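Local structure of protein-glutamate methylesterase/protein-glutamine glutaminase (Thermotoga maritima, 3SFT) at residues G82-G87 and F97-S102; Y78-D83 and V108-D113; D157-V162 and P181-P186. The protein probably removes methyl groups from methylglutamate residues of chemoreceptors and deamidates specific receptor glutamines during chemotaxis, this chain being its C-terminal catalytic domain. One frame throughout, in Å; residues are numbered along the deposited sequence.

Interaction 1 of 3, residues G82-G87 and F97-S102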
ATOM      1  N   GLY A  82      12.055  -7.276   1.898  1.00 24.24           N
ATOM      2  CA  GLY A  82      12.938  -7.100   0.756  1.00 25.35           C
ATOM      3  C   GLY A  82      13.227  -8.356  -0.050  1.00 26.52           C
ATOM      4  O   GLY A  82      12.896  -9.464   0.368  1.00 25.15           O
ATOM      5  N   ASP A  83      13.808  -8.160  -1.233  1.00 29.11           N
ATOM      6  CA  ASP A  83      14.187  -9.238  -2.151  1.00 31.49           C
ATOM      7  C   ASP A  83      13.056  -9.950  -2.899  1.00 31.12           C
ATOM      8  O   ASP A  83      13.318 -10.704  -3.838  1.00 29.31           O
ATOM      9  CB  ASP A  83      15.052 -10.280  -1.429  1.00 35.89           C
ATOM     10  CG  ASP A  83      16.361  -9.704  -0.915  1.00 40.32           C
ATOM     11  OD1 ASP A  83      17.065  -9.036  -1.707  1.00 42.30           O
ATOM     12  OD2 ASP A  83      16.684  -9.929   0.275  1.00 40.49           O
ATOM     13  N   PHE A  84      11.810  -9.716  -2.493  1.00 30.10           N
ATOM     14  CA  PHE A  84      10.666 -10.370  -3.136  1.00 29.19           C
ATOM     15  C   PHE A  84       9.529  -9.402  -3.453  1.00 27.89           C
ATOM     16  O   PHE A  84       9.391  -8.357  -2.817  1.00 26.12           O
ATOM     17  CB  PHE A  84      10.059 -11.447  -2.220  1.00 31.35           C
ATOM     18  CG  PHE A  84      11.010 -12.539  -1.812  1.00 34.41           C
ATOM     19  CD1 PHE A  84      11.174 -13.670  -2.602  1.00 36.29           C
ATOM     20  CD2 PHE A  84      11.678 -12.475  -0.590  1.00 35.05           C
ATOM     21  CE1 PHE A  84      11.988 -14.728  -2.178  1.00 38.25           C
ATOM     22  CE2 PHE A  84      12.493 -13.523  -0.160  1.00 35.82           C
ATOM     23  CZ  PHE A  84      12.649 -14.651  -0.953  1.00 36.34           C
ATOM     24  N   HIS A  85       8.730  -9.757  -4.454  1.00 26.72           N
ATOM     25  CA  HIS A  85       7.540  -8.987  -4.808  1.00 25.80           C
ATOM     26  C   HIS A  85       6.498  -9.637  -3.905  1.00 25.55           C
ATOM     27  O   HIS A  85       6.503 -10.861  -3.734  1.00 26.65           O
ATOM     28  CB  HIS A  85       7.141  -9.205  -6.267  1.00 23.50           C
ATOM     29  CG  HIS A  85       7.949  -8.412  -7.244  1.00 23.25           C
ATOM     30  ND1 HIS A  85       8.132  -7.053  -7.125  1.00 23.21           N
ATOM     31  CD2 HIS A  85       8.611  -8.786  -8.364  1.00 23.14           C
ATOM     32  CE1 HIS A  85       8.874  -6.622  -8.130  1.00 23.58           C
ATOM     33  NE2 HIS A  85       9.178  -7.653  -8.895  1.00 24.89           N
ATOM     34  N   LEU A  86       5.661  -8.826  -3.269  1.00 23.66           N
ATOM     35  CA  LEU A  86       4.638  -9.351  -2.376  1.00 22.67           C
ATOM     36  C   LEU A  86       3.322  -9.614  -3.104  1.00 23.27           C
ATOM     37  O   LEU A  86       2.620  -8.682  -3.505  1.00 23.46           O
ATOM     38  CB  LEU A  86       4.412  -8.385  -1.214  1.00 21.76           C
ATOM     39  CG  LEU A  86       3.403  -8.827  -0.155  1.00 22.18           C
ATOM     40  CD1 LEU A  86       3.885 -10.106   0.519  1.00 21.28           C
ATOM     41  CD2 LEU A  86       3.224  -7.715   0.871  1.00 20.58           C
ATOM     42  N   GLY A  87       2.991 -10.890  -3.273  1.00 22.59           N
ATOM     43  CA  GLY A  87       1.755 -11.240  -3.941  1.00 22.12           C
ATOM     44  C   GLY A  87       0.644 -11.557  -2.966  1.00 22.51           C
ATOM     45  O   GLY A  87       0.870 -11.642  -1.759  1.00 23.91           O
ATOM     46  N   PHE A  97      -0.640 -14.157   1.592  1.00 22.22           N
ATOM     47  CA  PHE A  97       0.507 -13.533   0.942  1.00 23.43           C
ATOM     48  C   PHE A  97       1.396 -14.610   0.335  1.00 24.29           C
ATOM     49  O   PHE A  97       1.373 -15.765   0.756  1.00 25.23           O
ATOM     50  CB  PHE A  97       1.385 -12.795   1.962  1.00 22.76           C
ATOM     51  CG  PHE A  97       0.778 -11.544   2.517  1.00 23.12           C
ATOM     52  CD1 PHE A  97       0.481 -10.469   1.685  1.00 20.53           C
ATOM     53  CD2 PHE A  97       0.550 -11.420   3.882  1.00 21.03           C
ATOM     54  CE1 PHE A  97      -0.034  -9.286   2.205  1.00 20.48           C
ATOM     55  CE2 PHE A  97       0.037 -10.243   4.412  1.00 23.12           C
ATOM     56  CZ  PHE A  97      -0.255  -9.170   3.567  1.00 22.10           C
ATOM     57  N   PHE A  98       2.183 -14.220  -0.653  1.00 24.90           N
ATOM     58  CA  PHE A  98       3.157 -15.120  -1.247  1.00 26.69           C
ATOM     59  C   PHE A  98       4.318 -14.278  -1.740  1.00 27.68           C
ATOM     60  O   PHE A  98       4.127 -13.150  -2.201  1.00 27.48           O
ATOM     61  CB  PHE A  98       2.572 -16.046  -2.332  1.00 26.74           C
ATOM     62  CG  PHE A  98       2.206 -15.363  -3.624  1.00 26.97           C
ATOM     63  CD1 PHE A  98       3.172 -15.106  -4.591  1.00 27.25           C
ATOM     64  CD2 PHE A  98       0.877 -15.062  -3.909  1.00 26.92           C
ATOM     65  CE1 PHE A  98       2.820 -14.563  -5.827  1.00 27.62           C
ATOM     66  CE2 PHE A  98       0.514 -14.522  -5.142  1.00 26.98           C
ATOM     67  CZ  PHE A  98       1.488 -14.274  -6.102  1.00 27.32           C
ATOM     68  N   LEU A  99       5.527 -14.776  -1.507  1.00 28.66           N
ATOM     69  CA  LEU A  99       6.730 -14.073  -1.913  1.00 30.55           C
ATOM     70  C   LEU A  99       7.166 -14.540  -3.290  1.00 32.73           C
ATOM     71  O   LEU A  99       7.546 -15.694  -3.490  1.00 34.05           O
ATOM     72  CB  LEU A  99       7.834 -14.262  -0.869  1.00 29.80           C
ATOM     73  CG  LEU A  99       7.489 -13.695   0.514  1.00 28.97           C
ATOM     74  CD1 LEU A  99       8.633 -13.927   1.485  1.00 29.25           C
ATOM     75  CD2 LEU A  99       7.179 -12.208   0.404  1.00 27.52           C
ATOM     76  N   ASP A 100       7.059 -13.630  -4.245  1.00 34.69           N
ATOM     77  CA  ASP A 100       7.398 -13.902  -5.629  1.00 37.93           C
ATOM     78  C   ASP A 100       8.778 -13.335  -5.958  1.00 39.93           C
ATOM     79  O   ASP A 100       9.115 -12.225  -5.543  1.00 39.42           O
ATOM     80  CB  ASP A 100       6.316 -13.281  -6.519  1.00 38.03           C
ATOM     81  CG  ASP A 100       6.540 -13.538  -7.986  1.00 38.31           C
ATOM     82  OD1 ASP A 100       6.062 -14.574  -8.495  1.00 40.39           O
ATOM     83  OD2 ASP A 100       7.178 -12.686  -8.629  1.00 38.25           O
ATOM     84  N   LYS A 101       9.582 -14.097  -6.693  1.00 41.94           N
ATOM     85  CA  LYS A 101      10.918 -13.629  -7.043  1.00 43.94           C
ATOM     86  C   LYS A 101      11.128 -13.373  -8.528  1.00 43.38           C
ATOM     87  O   LYS A 101      12.213 -13.619  -9.059  1.00 43.04           O
ATOM     88  CB  LYS A 101      11.996 -14.573  -6.500  1.00 46.39           C
ATOM     89  CG  LYS A 101      12.996 -13.852  -5.602  1.00 50.09           C
ATOM     90  CD  LYS A 101      14.158 -14.743  -5.194  1.00 52.96           C
ATOM     91  CE  LYS A 101      14.832 -14.233  -3.924  1.00 54.03           C
ATOM     92  NZ  LYS A 101      15.083 -12.771  -3.976  1.00 54.04           N
ATOM     93  N   SER A 102      10.096 -12.864  -9.196  1.00 42.95           N
ATOM     94  CA  SER A 102      10.209 -12.552 -10.614  1.00 44.12           C
ATOM     95  C   SER A 102      11.047 -11.280 -10.775  1.00 44.36           C
ATOM     96  O   SER A 102      11.407 -10.641  -9.786  1.00 43.71           O
ATOM     97  CB  SER A 102       8.829 -12.391 -11.264  1.00 44.09           C
ATOM     98  OG  SER A 102       8.104 -11.312 -10.703  1.00 45.27           O
TER
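The Phe98 ring lies with its face against Gly87, whose CA sits over the ring centre, 3.7 Å from the centroid, in a CH-pi contact. CG of Phe98 stands between its own backbone N and carbonyl carbon (chi1 71°), and the absence of a side chain on Gly87 leaves the ring room. An alanine in place of Phe98 would probably leave the backbone of Gly87 without this cover, with a gap over it. On the other side of the sheet Leu86 CD1 meets Phe97 CD1 at 3.6 Å and also touches Leu99 CD2. The Phe84 ring is sandwiched: CB and CD1 of Leu99 cover one face, while Lys101 lies across the other, its NZ 4.2 Å from the centroid in a cation-pi contact. A bend at the last torsion of Lys101 (chi4 -46°) carries NZ to Asp83 O, 2.7 Å away and above that carbonyl plane, so the ammonium group has both a carbonyl and a ring for partners. Between the strands, His85 pairs with Asp100 and Gly87 with Phe98, two backbone hydrogen bonds in each pair; His85 N to Asp100 O measures 2.7 Å. At the end of the strand, Asp100 OD2 accepts from Ser102 N, an Asx turn, and also from Ser102 OG; the two bonds hold the carboxylate. Further out, the imidazole of His85 is held at both nitrogens, NE2 by Asp103 O and ND1 by Ala111 N, and its ring meets that of Phe114. The whole is a two-stranded antiparallel beta hairpin, strands 85-91 and 94-100, flanking the parallel sheet of the methylesterase domain.

Interaction 2 of 3, residues Y78-D83 and V108-D113; sequences YIAPGD and VRPAVD
Arg109 reaches back toward Asp83 with its side chain. CB makes no close approach to 78-83; CG lies anti to the backbone N (chi1 -180°) and comes within 4.1 Å of Asp83 O. CD draws closer to the same oxygen, and a bend at the third torsion (chi3 64°) places NE 3.0 Å from Asp83 O. The angle there is too poor for a hydrogen bond, and the oxygen lies oblique to the guanidinium. At the tip, NH2 is 3.8 Å from Asp83 O, while NH1 bonds to Ser102 O. The contact is made by the loop that follows strand 76-79 and the turn leading into helix 112-123 of the modified doubly wound alpha/beta domain, close to His42 and Asp138, both predicted active-site residues. Asp138 itself accepts from the backbone N of Val112 and of Asp113 at the start of that helix. A cis peptide precedes Pro110, whose ring rests against the other loop: CG on Ala80 CB at 3.9 Å, CD on Pro81 O at 3.6 Å. One water bridges the backbones, accepting from Asp83 N at 3.0 Å and donating to Arg109 O at 2.6 Å.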
ATOM      1  N   TYR A  78       0.736  -4.692   7.068  1.00 20.39           N
ATOM      2  CA  TYR A  78       1.849  -5.523   6.623  1.00 19.38           C
ATOM      3  C   TYR A  78       2.855  -4.784   5.741  1.00 18.96           C
ATOM      4  O   TYR A  78       2.485  -4.208   4.722  1.00 19.60           O
ATOM      5  CB  TYR A  78       1.317  -6.741   5.869  1.00 18.05           C
ATOM      6  CG  TYR A  78       0.265  -7.538   6.612  1.00 21.22           C
ATOM      7  CD1 TYR A  78       0.628  -8.559   7.492  1.00 20.31           C
ATOM      8  CD2 TYR A  78      -1.093  -7.285   6.419  1.00 21.04           C
ATOM      9  CE1 TYR A  78      -0.337  -9.307   8.162  1.00 23.19           C
ATOM     10  CE2 TYR A  78      -2.067  -8.028   7.082  1.00 22.22           C
ATOM     11  CZ  TYR A  78      -1.680  -9.037   7.951  1.00 22.58           C
ATOM     12  OH  TYR A  78      -2.631  -9.775   8.607  1.00 22.62           O
ATOM     13  N   ILE A  79       4.124  -4.814   6.141  1.00 16.95           N
ATOM     14  CA  ILE A  79       5.193  -4.167   5.387  1.00 18.58           C
ATOM     15  C   ILE A  79       5.838  -5.231   4.496  1.00 19.37           C
ATOM     16  O   ILE A  79       6.239  -6.291   4.985  1.00 19.28           O
ATOM     17  CB  ILE A  79       6.290  -3.589   6.328  1.00 19.16           C
ATOM     18  CG1 ILE A  79       5.681  -2.650   7.377  1.00 19.03           C
ATOM     19  CG2 ILE A  79       7.361  -2.893   5.522  1.00 18.60           C
ATOM     20  CD1 ILE A  79       4.798  -1.541   6.820  1.00 20.64           C
ATOM     21  N   ALA A  80       5.924  -4.964   3.196  1.00 17.95           N
ATOM     22  CA  ALA A  80       6.528  -5.926   2.274  1.00 18.50           C
ATOM     23  C   ALA A  80       8.025  -6.100   2.563  1.00 19.23           C
ATOM     24  O   ALA A  80       8.751  -5.120   2.695  1.00 17.94           O
ATOM     25  CB  ALA A  80       6.310  -5.480   0.830  1.00 16.81           C
ATOM     26  N   PRO A  81       8.492  -7.351   2.723  1.00 20.66           N
ATOM     27  CA  PRO A  81       9.906  -7.621   2.998  1.00 21.68           C
ATOM     28  C   PRO A  81      10.747  -7.461   1.728  1.00 24.01           C
ATOM     29  O   PRO A  81      10.214  -7.518   0.614  1.00 25.01           O
ATOM     30  CB  PRO A  81       9.882  -9.071   3.477  1.00 21.49           C
ATOM     31  CG  PRO A  81       8.793  -9.665   2.655  1.00 22.23           C
ATOM     32  CD  PRO A  81       7.711  -8.603   2.736  1.00 21.37           C
ATOM     33  N   GLY A  82      12.055  -7.276   1.898  1.00 24.24           N
ATOM     34  CA  GLY A  82      12.938  -7.100   0.756  1.00 25.35           C
ATOM     35  C   GLY A  82      13.227  -8.356  -0.050  1.00 26.52           C
ATOM     36  O   GLY A  82      12.896  -9.464   0.368  1.00 25.15           O
ATOM     37  N   ASP A  83      13.808  -8.160  -1.233  1.00 29.11           N
ATOM     38  CA  ASP A  83      14.187  -9.238  -2.151  1.00 31.49           C
ATOM     39  C   ASP A  83      13.056  -9.950  -2.899  1.00 31.12           C
ATOM     40  O   ASP A  83      13.318 -10.704  -3.838  1.00 29.31           O
ATOM     41  CB  ASP A  83      15.052 -10.280  -1.429  1.00 35.89           C
ATOM     42  CG  ASP A  83      16.361  -9.704  -0.915  1.00 40.32           C
ATOM     43  OD1 ASP A  83      17.065  -9.036  -1.707  1.00 42.30           O
ATOM     44  OD2 ASP A  83      16.684  -9.929   0.275  1.00 40.49           O
ATOM     45  N   VAL A 108      13.379  -2.017  -9.066  1.00 39.86           N
ATOM     46  CA  VAL A 108      12.742  -2.157  -7.766  1.00 34.59           C
ATOM     47  C   VAL A 108      12.007  -3.475  -7.553  1.00 31.39           C
ATOM     48  O   VAL A 108      11.318  -3.973  -8.444  1.00 30.10           O
ATOM     49  CB  VAL A 108      11.745  -0.985  -7.550  1.00 34.70           C
ATOM     50  CG1 VAL A 108      10.836  -1.243  -6.371  1.00 33.44           C
ATOM     51  CG2 VAL A 108      12.503   0.326  -7.349  1.00 35.15           C
ATOM     52  N   ARG A 109      12.148  -4.004  -6.341  1.00 28.39           N
ATOM     53  CA  ARG A 109      11.506  -5.241  -5.906  1.00 26.51           C
ATOM     54  C   ARG A 109      11.640  -5.296  -4.385  1.00 24.24           C
ATOM     55  O   ARG A 109      12.750  -5.330  -3.859  1.00 21.61           O
ATOM     56  CB  ARG A 109      12.172  -6.469  -6.544  1.00 28.88           C
ATOM     57  CG  ARG A 109      11.541  -7.798  -6.140  1.00 32.35           C
ATOM     58  CD  ARG A 109      12.204  -8.976  -6.829  1.00 33.67           C
ATOM     59  NE  ARG A 109      13.603  -9.131  -6.435  1.00 37.14           N
ATOM     60  CZ  ARG A 109      14.498  -9.838  -7.118  1.00 39.46           C
ATOM     61  NH1 ARG A 109      14.142 -10.460  -8.235  1.00 40.04           N
ATOM     62  NH2 ARG A 109      15.756  -9.906  -6.698  1.00 40.15           N
ATOM     63  N   PRO A 110      10.509  -5.310  -3.656  1.00 22.83           N
ATOM     64  CA  PRO A 110       9.131  -5.281  -4.160  1.00 21.54           C
ATOM     65  C   PRO A 110       8.702  -3.979  -4.838  1.00 21.67           C
ATOM     66  O   PRO A 110       9.177  -2.897  -4.495  1.00 20.29           O
ATOM     67  CB  PRO A 110       8.307  -5.520  -2.895  1.00 20.84           C
ATOM     68  CG  PRO A 110       9.133  -4.833  -1.840  1.00 21.03           C
ATOM     69  CD  PRO A 110      10.524  -5.325  -2.182  1.00 21.73           C
ATOM     70  N   ALA A 111       7.819  -4.115  -5.821  1.00 21.80           N
ATOM     71  CA  ALA A 111       7.252  -2.982  -6.552  1.00 21.25           C
ATOM     72  C   ALA A 111       5.781  -2.984  -6.172  1.00 20.75           C
ATOM     73  O   ALA A 111       5.147  -4.041  -6.183  1.00 20.20           O
ATOM     74  CB  ALA A 111       7.386  -3.194  -8.050  1.00 20.15           C
ATOM     75  N   VAL A 112       5.230  -1.824  -5.828  1.00 20.26           N
ATOM     76  CA  VAL A 112       3.819  -1.774  -5.454  1.00 18.80           C
ATOM     77  C   VAL A 112       2.902  -2.183  -6.621  1.00 17.74           C
ATOM     78  O   VAL A 112       1.800  -2.668  -6.393  1.00 16.92           O
ATOM     79  CB  VAL A 112       3.408  -0.399  -4.845  1.00 18.52           C
ATOM     80  CG1 VAL A 112       3.185   0.640  -5.930  1.00 16.45           C
ATOM     81  CG2 VAL A 112       2.158  -0.563  -3.975  1.00 19.25           C
ATOM     82  N   ASP A 113       3.378  -2.039  -7.862  1.00 17.16           N
ATOM     83  CA  ASP A 113       2.588  -2.437  -9.040  1.00 18.15           C
ATOM     84  C   ASP A 113       2.209  -3.922  -8.981  1.00 16.77           C
ATOM     85  O   ASP A 113       1.087  -4.298  -9.316  1.00 16.27           O
ATOM     86  CB  ASP A 113       3.352  -2.170 -10.347  1.00 18.80           C
ATOM     87  CG  ASP A 113       3.256  -0.721 -10.808  1.00 21.15           C
ATOM     88  OD1 ASP A 113       2.399   0.032 -10.294  1.00 21.73           O
ATOM     89  OD2 ASP A 113       4.041  -0.339 -11.699  1.00 21.67           O
TER
HETATM   90  O   HOH W   1      14.305  -5.286  -1.734  1.00 31.83           O

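Interaction 3 of 3, residues D157-V162 and P181-P186; sequences DKETCV and PAYKIP
The loop after strand 152-156 and the turn after strand 178-180 that leads into helix 185-192 meet here at one border of the central sheet, away from the predicted active site. Thr160 OG1 accepts the backbone N-H of Ala182 at 2.8 Å in an almost straight bond, with an angle at the hydrogen of 177°. The same hydroxyl is hydrogen-bonded to Glu156 OE2, which leaves it gripped from two directions. Its CG2 methyl packs on Pro181 CB at 3.8 Å and comes equally near CE2 of Tyr183. Glu159 extends its chain beyond CG to bring OE2 to the edge of the Tyr183 ring, where Tyr183 OH donates to it at 2.7 Å, on the syn side of the carboxylate; carboxylate and ring planes stand 58° apart. Pro181 CG lies over one face of that ring, toward the rim. Asp157 CB approaches Pro181 N at 3.5 Å, and its OD2 accepts from Glu159 N at 2.8 Å, forming an Asx turn that sets the course of the backbone leading into Glu159. The Glu159 carboxylate meets a neutral phenol and Thr160 OG1 a backbone amide, with no salt bridge, and the phenol would be expected to disperse some of the carboxylate's charge.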
ATOM      1  N   ASP A 157      -0.947  14.473  -1.884  1.00 17.55           N
ATOM      2  CA  ASP A 157      -0.800  15.846  -2.343  1.00 20.17           C
ATOM      3  C   ASP A 157       0.654  16.297  -2.172  1.00 20.54           C
ATOM      4  O   ASP A 157       1.336  15.889  -1.226  1.00 19.08           O
ATOM      5  CB  ASP A 157      -1.739  16.756  -1.535  1.00 23.74           C
ATOM      6  CG  ASP A 157      -1.760  18.186  -2.041  1.00 24.69           C
ATOM      7  OD1 ASP A 157      -2.707  18.551  -2.767  1.00 28.13           O
ATOM      8  OD2 ASP A 157      -0.835  18.950  -1.709  1.00 26.85           O
ATOM      9  N   LYS A 158       1.109  17.152  -3.081  1.00 21.75           N
ATOM     10  CA  LYS A 158       2.475  17.680  -3.069  1.00 24.65           C
ATOM     11  C   LYS A 158       2.879  18.312  -1.734  1.00 24.22           C
ATOM     12  O   LYS A 158       4.053  18.308  -1.365  1.00 25.11           O
ATOM     13  CB  LYS A 158       2.643  18.713  -4.193  1.00 28.42           C
ATOM     14  CG  LYS A 158       4.079  19.173  -4.403  1.00 35.20           C
ATOM     15  CD  LYS A 158       4.184  20.236  -5.488  1.00 38.03           C
ATOM     16  CE  LYS A 158       5.633  20.647  -5.722  1.00 39.68           C
ATOM     17  NZ  LYS A 158       6.450  19.540  -6.295  1.00 42.85           N
ATOM     18  N   GLU A 159       1.902  18.850  -1.012  1.00 23.42           N
ATOM     19  CA  GLU A 159       2.149  19.495   0.277  1.00 22.36           C
ATOM     20  C   GLU A 159       2.990  18.668   1.251  1.00 21.67           C
ATOM     21  O   GLU A 159       3.991  19.152   1.788  1.00 21.64           O
ATOM     22  CB  GLU A 159       0.818  19.850   0.947  1.00 23.48           C
ATOM     23  CG  GLU A 159       0.958  20.511   2.318  1.00 26.46           C
ATOM     24  CD  GLU A 159      -0.374  20.687   3.033  1.00 29.62           C
ATOM     25  OE1 GLU A 159      -1.417  20.843   2.362  1.00 30.62           O
ATOM     26  OE2 GLU A 159      -0.371  20.673   4.280  1.00 31.86           O
ATOM     27  N   THR A 160       2.590  17.419   1.463  1.00 19.38           N
ATOM     28  CA  THR A 160       3.284  16.550   2.401  1.00 18.30           C
ATOM     29  C   THR A 160       4.348  15.618   1.816  1.00 17.93           C
ATOM     30  O   THR A 160       4.982  14.868   2.553  1.00 16.99           O
ATOM     31  CB  THR A 160       2.271  15.739   3.232  1.00 17.70           C
ATOM     32  OG1 THR A 160       1.377  15.043   2.358  1.00 15.41           O
ATOM     33  CG2 THR A 160       1.460  16.671   4.130  1.00 18.68           C
ATOM     34  N   CYS A 161       4.560  15.684   0.504  1.00 16.90           N
ATOM     35  CA  CYS A 161       5.555  14.835  -0.150  1.00 16.66           C
ATOM     36  C   CYS A 161       6.969  15.382  -0.070  1.00 17.54           C
ATOM     37  O   CYS A 161       7.187  16.594  -0.115  1.00 20.13           O
ATOM     38  CB  CYS A 161       5.235  14.661  -1.643  1.00 15.73           C
ATOM     39  SG  CYS A 161       3.780  13.697  -2.064  1.00 16.64           S
ATOM     40  N   VAL A 162       7.933  14.476   0.030  1.00 17.81           N
ATOM     41  CA  VAL A 162       9.330  14.867   0.011  1.00 17.55           C
ATOM     42  C   VAL A 162       9.643  14.946  -1.490  1.00 16.73           C
ATOM     43  O   VAL A 162      10.255  15.906  -1.959  1.00 14.88           O
ATOM     44  CB  VAL A 162      10.228  13.837   0.723  1.00 16.33           C
ATOM     45  CG1 VAL A 162      11.691  14.215   0.555  1.00 16.44           C
ATOM     46  CG2 VAL A 162       9.880  13.800   2.208  1.00 16.21           C
ATOM     47  N   PRO A 181      -3.285  15.583   1.327  1.00 20.17           N
ATOM     48  CA  PRO A 181      -2.022  15.638   2.065  1.00 18.71           C
ATOM     49  C   PRO A 181      -2.078  14.431   3.004  1.00 18.58           C
ATOM     50  O   PRO A 181      -3.165  13.984   3.372  1.00 19.52           O
ATOM     51  CB  PRO A 181      -2.114  16.974   2.802  1.00 16.53           C
ATOM     52  CG  PRO A 181      -3.587  17.207   2.943  1.00 19.22           C
ATOM     53  CD  PRO A 181      -4.109  16.772   1.597  1.00 18.71           C
ATOM     54  N   ALA A 182      -0.923  13.871   3.338  1.00 19.61           N
ATOM     55  CA  ALA A 182      -0.852  12.677   4.181  1.00 19.57           C
ATOM     56  C   ALA A 182      -1.767  12.651   5.400  1.00 19.67           C
ATOM     57  O   ALA A 182      -2.437  11.649   5.644  1.00 21.27           O
ATOM     58  CB  ALA A 182       0.587  12.409   4.596  1.00 18.55           C
ATOM     59  N   TYR A 183      -1.811  13.751   6.148  1.00 20.44           N
ATOM     60  CA  TYR A 183      -2.641  13.833   7.350  1.00 20.15           C
ATOM     61  C   TYR A 183      -4.153  13.706   7.124  1.00 20.80           C
ATOM     62  O   TYR A 183      -4.891  13.358   8.050  1.00 21.21           O
ATOM     63  CB  TYR A 183      -2.310  15.098   8.160  1.00 20.55           C
ATOM     64  CG  TYR A 183      -2.433  16.409   7.404  1.00 18.47           C
ATOM     65  CD1 TYR A 183      -3.662  17.066   7.298  1.00 17.62           C
ATOM     66  CD2 TYR A 183      -1.317  16.999   6.811  1.00 17.60           C
ATOM     67  CE1 TYR A 183      -3.776  18.278   6.621  1.00 16.56           C
ATOM     68  CE2 TYR A 183      -1.419  18.207   6.133  1.00 16.61           C
ATOM     69  CZ  TYR A 183      -2.654  18.841   6.043  1.00 17.13           C
ATOM     70  OH  TYR A 183      -2.766  20.037   5.373  1.00 18.84           O
ATOM     71  N   LYS A 184      -4.625  14.001   5.913  1.00 20.05           N
ATOM     72  CA  LYS A 184      -6.053  13.872   5.618  1.00 20.46           C
ATOM     73  C   LYS A 184      -6.408  12.493   5.059  1.00 20.68           C
ATOM     74  O   LYS A 184      -7.584  12.154   4.926  1.00 20.68           O
ATOM     75  CB  LYS A 184      -6.527  14.963   4.654  1.00 21.52           C
ATOM     76  CG  LYS A 184      -6.859  16.289   5.334  1.00 23.57           C
ATOM     77  CD  LYS A 184      -7.484  17.270   4.356  1.00 25.11           C
ATOM     78  CE  LYS A 184      -7.904  18.572   5.037  1.00 26.40           C
ATOM     79  NZ  LYS A 184      -9.010  18.371   6.022  1.00 25.09           N
ATOM     80  N   ILE A 185      -5.386  11.713   4.724  1.00 19.34           N
ATOM     81  CA  ILE A 185      -5.575  10.372   4.177  1.00 18.38           C
ATOM     82  C   ILE A 185      -6.242   9.393   5.160  1.00 18.09           C
ATOM     83  O   ILE A 185      -7.148   8.663   4.770  1.00 18.98           O
ATOM     84  CB  ILE A 185      -4.239   9.801   3.610  1.00 15.21           C
ATOM     85  CG1 ILE A 185      -3.782  10.656   2.421  1.00 14.38           C
ATOM     86  CG2 ILE A 185      -4.399   8.339   3.188  1.00 13.62           C
ATOM     87  CD1 ILE A 185      -2.603  10.081   1.640  1.00 12.28           C
ATOM     88  N   PRO A 186      -5.813   9.369   6.440  1.00 20.00           N
ATOM     89  CA  PRO A 186      -6.420   8.458   7.424  1.00 20.11           C
ATOM     90  C   PRO A 186      -7.921   8.699   7.546  1.00 21.46           C
ATOM     91  O   PRO A 186      -8.710   7.759   7.648  1.00 21.02           O
ATOM     92  CB  PRO A 186      -5.736   8.866   8.729  1.00 20.55           C
ATOM     93  CG  PRO A 186      -4.429   9.343   8.296  1.00 20.20           C
ATOM     94  CD  PRO A 186      -4.726  10.142   7.064  1.00 18.42           C
TER

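From the N terminus, the chain leaves strand 76-79 through residues 78-83, which open interaction 2. Interaction 1 starts from Gly82 and Asp83, shared by both, and closes on 97-102, pairing the two strands of the hairpin, 85-91 and 94-100. Interaction 2 closes later, at 108-113, so interaction 1 nests inside it, and its loop contains the whole hairpin. The two touch, with centres 7 Å apart, and together they tie the hairpin and the start of helix 112-123 to the sheet. Interaction 3 follows in series: its loop, from 157-162 to 181-186, carries helix 166-172 and strand 178-180. It lies across the chain's centre from interaction 1 and joins loops at the sheet border formed by strand 178-180.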